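Local coordinates for protein hydrolase, isochorismatase family (Pseudomonas putida KT2440, PDB 4H17) that probably acts as a hydrolase of the isochorismatase family, built on a Rossmann-like fold and assembled as a dimer, at residues 126-131 with 139-144; 151-156 with 178-183. All coordinates share one frame; numbering follows the deposited sequence.

Contact 1 of 2, residues 126-131 with 139-144; sequences LIVCGF and TTVRRA. With SO4 (sulfate ion), chain D; SO4 (sulfate ion), chain I.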
loop_
_atom_site.group_PDB
_atom_site.type_symbol
_atom_site.label_atom_id
_atom_site.label_comp_id
_atom_site.label_asym_id
_atom_site.label_seq_id
_atom_site.Cartn_x
_atom_site.Cartn_y
_atom_site.Cartn_z
ATOM N N LEU A 126 11.182 -12.483 5.597
ATOM C CA LEU A 126 10.507 -11.812 6.694
ATOM C C LEU A 126 9.115 -12.370 6.860
ATOM O O LEU A 126 8.361 -12.479 5.912
ATOM C CB LEU A 126 10.399 -10.307 6.443
ATOM C CG LEU A 126 11.649 -9.539 5.997
ATOM C CD1 LEU A 126 11.295 -8.084 5.733
ATOM C CD2 LEU A 126 12.806 -9.701 6.972
ATOM N N ILE A 127 8.786 -12.726 8.096
ATOM C CA ILE A 127 7.439 -13.092 8.479
ATOM C C ILE A 127 6.877 -11.861 9.201
ATOM O O ILE A 127 7.482 -11.377 10.181
ATOM C CB ILE A 127 7.393 -14.353 9.362
ATOM C CG1 ILE A 127 7.933 -15.552 8.565
ATOM C CG2 ILE A 127 5.974 -14.607 9.850
ATOM C CD1 ILE A 127 8.321 -16.739 9.399
ATOM N N VAL A 128 5.760 -11.360 8.679
ATOM C CA VAL A 128 5.137 -10.138 9.126
ATOM C C VAL A 128 3.728 -10.313 9.656
ATOM O O VAL A 128 2.899 -10.990 9.045
ATOM C CB VAL A 128 5.112 -9.111 7.976
ATOM C CG1 VAL A 128 4.530 -7.791 8.419
ATOM C CG2 VAL A 128 6.478 -8.873 7.363
ATOM N N CYS A 129 3.462 -9.706 10.810
ATOM C CA CYS A 129 2.129 -9.727 11.351
ATOM C C CYS A 129 1.878 -8.377 12.026
ATOM O O CYS A 129 2.809 -7.578 12.135
ATOM C CB CYS A 129 1.980 -10.893 12.332
ATOM S SG CYS A 129 3.073 -10.812 13.769
ATOM N N GLY A 130 0.642 -8.178 12.465
ATOM C CA GLY A 130 0.248 -6.992 13.242
ATOM C C GLY A 130 -0.785 -6.108 12.576
ATOM O O GLY A 130 -1.623 -6.569 11.786
ATOM N N PHE A 131 -0.719 -4.823 12.881
ATOM C CA PHE A 131 -1.824 -3.915 12.791
ATOM C C PHE A 131 -1.417 -2.544 12.328
ATOM O O PHE A 131 -0.294 -2.085 12.636
ATOM C CB PHE A 131 -2.478 -3.766 14.188
ATOM C CG PHE A 131 -2.652 -5.077 14.857
ATOM C CD1 PHE A 131 -3.631 -5.963 14.421
ATOM C CD2 PHE A 131 -1.873 -5.413 15.922
ATOM C CE1 PHE A 131 -3.729 -7.223 14.976
ATOM C CE2 PHE A 131 -1.993 -6.665 16.536
ATOM C CZ PHE A 131 -2.954 -7.570 16.077
ATOM N N THR A 139 1.914 -0.925 4.167
ATOM C CA THR A 139 2.953 0.028 3.780
ATOM C C THR A 139 4.343 -0.554 4.015
ATOM O O THR A 139 5.215 -0.462 3.145
ATOM C CB THR A 139 2.811 1.332 4.512
ATOM O OG1 THR A 139 1.501 1.833 4.329
ATOM C CG2 THR A 139 3.845 2.331 4.024
ATOM N N THR A 140 4.537 -1.202 5.170
ATOM C CA THR A 140 5.846 -1.750 5.513
ATOM C C THR A 140 6.241 -2.919 4.591
ATOM O O THR A 140 7.362 -2.974 4.142
ATOM C CB THR A 140 5.903 -2.096 7.019
ATOM O OG1 THR A 140 5.730 -0.876 7.762
ATOM C CG2 THR A 140 7.219 -2.743 7.342
ATOM N N VAL A 141 5.265 -3.748 4.252
ATOM C CA VAL A 141 5.501 -4.886 3.378
ATOM C C VAL A 141 5.866 -4.346 2.014
ATOM O O VAL A 141 6.777 -4.839 1.364
ATOM C CB VAL A 141 4.262 -5.789 3.326
ATOM C CG1 VAL A 141 4.330 -6.822 2.202
ATOM C CG2 VAL A 141 4.110 -6.515 4.664
ATOM N N ARG A 142 5.133 -3.345 1.556
ATOM C CA ARG A 142 5.458 -2.759 0.242
ATOM C C ARG A 142 6.884 -2.193 0.220
ATOM O O ARG A 142 7.635 -2.451 -0.724
ATOM C CB ARG A 142 4.457 -1.669 -0.135
ATOM C CG ARG A 142 3.012 -2.185 -0.366
ATOM C CD ARG A 142 1.994 -1.069 -0.424
ATOM N NE ARG A 142 0.602 -1.540 -0.525
ATOM C CZ ARG A 142 -0.064 -1.686 -1.671
ATOM N NH1 ARG A 142 0.488 -1.372 -2.826
ATOM N NH2 ARG A 142 -1.332 -2.119 -1.653
ATOM N N ARG A 143 7.259 -1.469 1.263
ATOM C CA ARG A 143 8.594 -0.895 1.333
ATOM C C ARG A 143 9.694 -1.970 1.353
ATOM O O ARG A 143 10.766 -1.811 0.753
ATOM C CB ARG A 143 8.722 0.058 2.521
ATOM C CG ARG A 143 10.013 0.874 2.503
ATOM C CD ARG A 143 10.179 1.666 1.240
ATOM N NE ARG A 143 11.362 2.514 1.300
ATOM C CZ ARG A 143 12.037 2.909 0.226
ATOM N NH1 ARG A 143 11.612 2.549 -0.973
ATOM N NH2 ARG A 143 13.130 3.685 0.355
ATOM N N ALA A 144 9.438 -3.049 2.051
ATOM C CA ALA A 144 10.367 -4.155 2.128
ATOM C C ALA A 144 10.637 -4.723 0.745
ATOM O O ALA A 144 11.763 -5.155 0.500
ATOM C CB ALA A 144 9.837 -5.244 3.043
HETATM S S SO4 D . 12.881 4.698 4.014
HETATM O O1 SO4 D . 12.179 5.976 4.214
HETATM O O2 SO4 D . 11.848 3.693 3.818
HETATM O O3 SO4 D . 13.651 4.397 5.232
HETATM O O4 SO4 D . 13.759 4.793 2.798
HETATM S S SO4 I . 12.664 5.413 -2.816
HETATM O O1 SO4 I . 13.524 5.849 -1.676
HETATM O O2 SO4 I . 12.925 3.977 -3.126
HETATM O O3 SO4 I . 13.141 6.127 -4.048
HETATM O O4 SO4 I . 11.224 5.710 -2.644
#
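The guanidinium of Arg143, on the helix side of the contact, is gripped along its edge by two sulfate ions, probably from the crystallisation liquor. Sulfate D takes NE and NH2 together: NE reaches its O2 at 2.8 Å, in the guanidinium plane, while NH2 donates to its O4 at 2.8 Å. The other sulfate sits along the edge made by the two terminal nitrogens, where NH1 meets its O2 at 2.9 Å, also in plane. The bond from NH2 to O1 of this second ion, 3.0 Å, is more bent, at 131°. The side chain starts with CG anti to the backbone N (chi1 -170°) and then bends at chi2, which presents NE to sulfate D. NH1 also forms a salt bridge with Asp146. Arg143 of the second subunit also binds both ions, while one is held by Asn107 and Tyr147 as well and the other by Asn107 of the second subunit, making this an anion site at the dimer interface. A methionine in place of Arg143 would probably leave the sulfates without four of their bonds and Asp146 without its charged mate.

The contact between strand and helix is apolar and buried. CG1 of Val128 meets CG2 of Val141 at 4.0 Å, the two side chains crossing at a slant. One helical turn on, the methyl CD1 of Leu126 lies against CB of Ala144 at 4.2 Å. No hydrogen bond links the two segments, so methyl packing carries the contact. Ile127 and Cys129 instead project to the other side of the sheet, where Cys129 packs on helix 45-61. Strand 125-131, helix 133-146 and strand 150-159 thus form a beta-alpha-beta crossover, the repeating unit of the parallel sheet in this Rossmann-like isochorismatase fold.

Contact 2 of 2, residues 151-156 with 178-183; sequences CTLVED and CEMAVM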
loop_
_atom_site.group_PDB
_atom_site.type_symbol
_atom_site.label_atom_id
_atom_site.label_comp_id
_atom_site.label_asym_id
_atom_site.label_seq_id
_atom_site.Cartn_x
_atom_site.Cartn_y
_atom_site.Cartn_z
ATOM N N CYS A 151 8.625 -11.269 1.678
ATOM C CA CYS A 151 7.712 -11.145 2.823
ATOM C C CYS A 151 6.697 -12.267 2.793
ATOM O O CYS A 151 6.152 -12.589 1.747
ATOM C CB CYS A 151 6.990 -9.813 2.776
ATOM S SG CYS A 151 8.062 -8.429 3.215
ATOM N N THR A 152 6.422 -12.813 3.977
ATOM C CA THR A 152 5.315 -13.729 4.182
ATOM C C THR A 152 4.435 -13.079 5.248
ATOM O O THR A 152 4.881 -12.879 6.393
ATOM C CB THR A 152 5.771 -15.113 4.646
ATOM O OG1 THR A 152 6.556 -15.704 3.599
ATOM C CG2 THR A 152 4.581 -15.975 4.949
ATOM N N LEU A 153 3.224 -12.717 4.848
ATOM C CA LEU A 153 2.318 -11.970 5.710
ATOM C C LEU A 153 1.338 -12.925 6.321
ATOM O O LEU A 153 0.667 -13.679 5.611
ATOM C CB LEU A 153 1.589 -10.919 4.868
ATOM C CG LEU A 153 0.529 -10.054 5.521
ATOM C CD1 LEU A 153 0.984 -9.300 6.742
ATOM C CD2 LEU A 153 0.004 -9.094 4.475
ATOM N N VAL A 154 1.195 -12.882 7.635
ATOM C CA VAL A 154 0.397 -13.904 8.328
ATOM C C VAL A 154 -1.016 -13.367 8.481
ATOM O O VAL A 154 -1.284 -12.522 9.331
ATOM C CB VAL A 154 0.975 -14.279 9.691
ATOM C CG1 VAL A 154 0.208 -15.436 10.305
ATOM C CG2 VAL A 154 2.444 -14.598 9.548
ATOM N N GLU A 155 -1.918 -13.841 7.619
ATOM C CA GLU A 155 -3.198 -13.151 7.420
ATOM C C GLU A 155 -4.122 -13.228 8.639
ATOM O O GLU A 155 -4.941 -12.342 8.871
ATOM C CB GLU A 155 -3.935 -13.711 6.197
ATOM C CG GLU A 155 -4.178 -15.200 6.283
ATOM C CD GLU A 155 -4.604 -15.784 4.957
ATOM O OE1 GLU A 155 -5.363 -15.091 4.231
ATOM O OE2 GLU A 155 -4.174 -16.923 4.654
ATOM N N ASP A 156 -3.973 -14.285 9.422
ATOM C CA ASP A 156 -4.792 -14.485 10.631
ATOM C C ASP A 156 -4.094 -14.046 11.928
ATOM O O ASP A 156 -4.606 -14.212 13.025
ATOM C CB ASP A 156 -5.356 -15.920 10.693
ATOM C CG ASP A 156 -4.279 -16.985 10.744
ATOM O OD1 ASP A 156 -3.078 -16.667 10.771
ATOM O OD2 ASP A 156 -4.660 -18.179 10.749
ATOM N N CYS A 178 -9.678 -8.002 0.969
ATOM C CA CYS A 178 -9.182 -7.300 -0.198
ATOM C C CYS A 178 -7.691 -7.015 -0.062
ATOM O O CYS A 178 -6.912 -7.237 -0.998
ATOM C CB CYS A 178 -10.009 -6.031 -0.453
ATOM S SG CYS A 178 -11.723 -6.354 -1.026
ATOM N N GLU A 179 -7.239 -6.552 1.102
ATOM C CA GLU A 179 -5.822 -6.265 1.249
ATOM C C GLU A 179 -4.962 -7.514 1.199
ATOM O O GLU A 179 -3.871 -7.447 0.671
ATOM C CB GLU A 179 -5.493 -5.399 2.438
ATOM C CG GLU A 179 -4.157 -4.601 2.210
ATOM C CD GLU A 179 -4.181 -3.469 1.150
ATOM O OE1 GLU A 179 -5.265 -3.126 0.611
ATOM O OE2 GLU A 179 -3.091 -2.894 0.821
HETATM N N MSE A 180 -5.490 -8.655 1.652
HETATM C CA MSE A 180 -4.758 -9.917 1.588
HETATM C C MSE A 180 -4.640 -10.327 0.131
HETATM O O MSE A 180 -3.569 -10.762 -0.292
HETATM C CB MSE A 180 -5.334 -11.074 2.424
HETATM C CG MSE A 180 -5.286 -10.950 3.964
HETATM SE SE MSE A 180 -3.545 -10.382 4.626
HETATM C CE MSE A 180 -3.886 -8.486 4.820
ATOM N N ALA A 181 -5.689 -10.129 -0.656
ATOM C CA ALA A 181 -5.650 -10.426 -2.093
ATOM C C ALA A 181 -4.618 -9.534 -2.811
ATOM O O ALA A 181 -3.860 -10.004 -3.681
ATOM C CB ALA A 181 -7.037 -10.294 -2.718
ATOM N N VAL A 182 -4.622 -8.255 -2.450
ATOM C CA VAL A 182 -3.693 -7.235 -2.992
ATOM C C VAL A 182 -2.231 -7.591 -2.661
ATOM O O VAL A 182 -1.359 -7.598 -3.529
ATOM C CB VAL A 182 -4.086 -5.832 -2.460
ATOM C CG1 VAL A 182 -2.954 -4.816 -2.567
ATOM C CG2 VAL A 182 -5.363 -5.353 -3.142
HETATM N N MSE A 183 -1.977 -7.918 -1.395
HETATM C CA MSE A 183 -0.661 -8.396 -0.967
HETATM C C MSE A 183 -0.225 -9.631 -1.731
HETATM O O MSE A 183 0.882 -9.674 -2.235
HETATM C CB MSE A 183 -0.706 -8.686 0.548
HETATM C CG MSE A 183 -0.907 -7.394 1.363
HETATM SE SE MSE A 183 0.704 -6.345 1.442
HETATM C CE MSE A 183 0.179 -4.926 0.256
#
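Apolar packing joins Leu153 on the strand to Met180 and Met183 on the helix, both methionines being selenomethionine in this model. The branch CD2 of Leu153 does most of the touching: it enters between the two helix side chains, meeting CG of Met183 at 3.7 Å and SE of Met180 at 3.8 Å. Leu153 crosses Met180 at about a right angle and Met183 more obliquely. CG of Leu153 lies anti to the backbone N (chi1 177°) and CD2 continues the chain anti to CA, which puts this methyl at the front against the two selenomethionines. The chain of Met180 bends at chi2 (-47°) and again at chi3, which lays SE and CE alongside Leu153, with CE 4.0 Å from CD2 of the leucine. Met183 presents CB and CG to the leucine, whereas its tail leads off toward Ser138 and Arg142 of helix 133-146.

Glu155 joins the same apolar surface through its aliphatic part. Its CB rests 3.7 Å from SE of Met180; the chain runs on extended beyond CG, and Glu155 also packs on Lys166 of the second subunit.

Polar links hold the surroundings, since no hydrogen bond passes directly between the segments. The backbone O of Glu155 is held by NE2 of His176, from an earlier turn of the same helix, which ties the backbone at Glu155 to that helix. On another side of the helix, Glu179 forms a salt bridge with Arg142 and accepts a hydrogen bond from Ser138.

Helix 172-186 therefore packs over strand 150-159 and leads into its parallel neighbour 189-191, the last beta-alpha-beta connection at one border of the six-stranded sheet of this Rossmann-like domain.

Contacts 1 and 2 use neighbouring strands of the same parallel sheet and two helices that pack against each other on one of its faces. Their centres are about 9 Å apart, and backbone bonds probably join Leu126 and Val128 to Thr152. Both are buried at the strand-helix interface, contact 1 nearer the middle of the chain and contact 2 toward the sheet's border. Branched aliphatic side chains and an alanine serve in the first, while long, flexible selenomethionines cover a wider area in the second. In contact 1 the charged groups stay on the side of the helix turned from the strand, whereas in contact 2 the strand segment brings a glutamate into the packing; each reaches the second subunit.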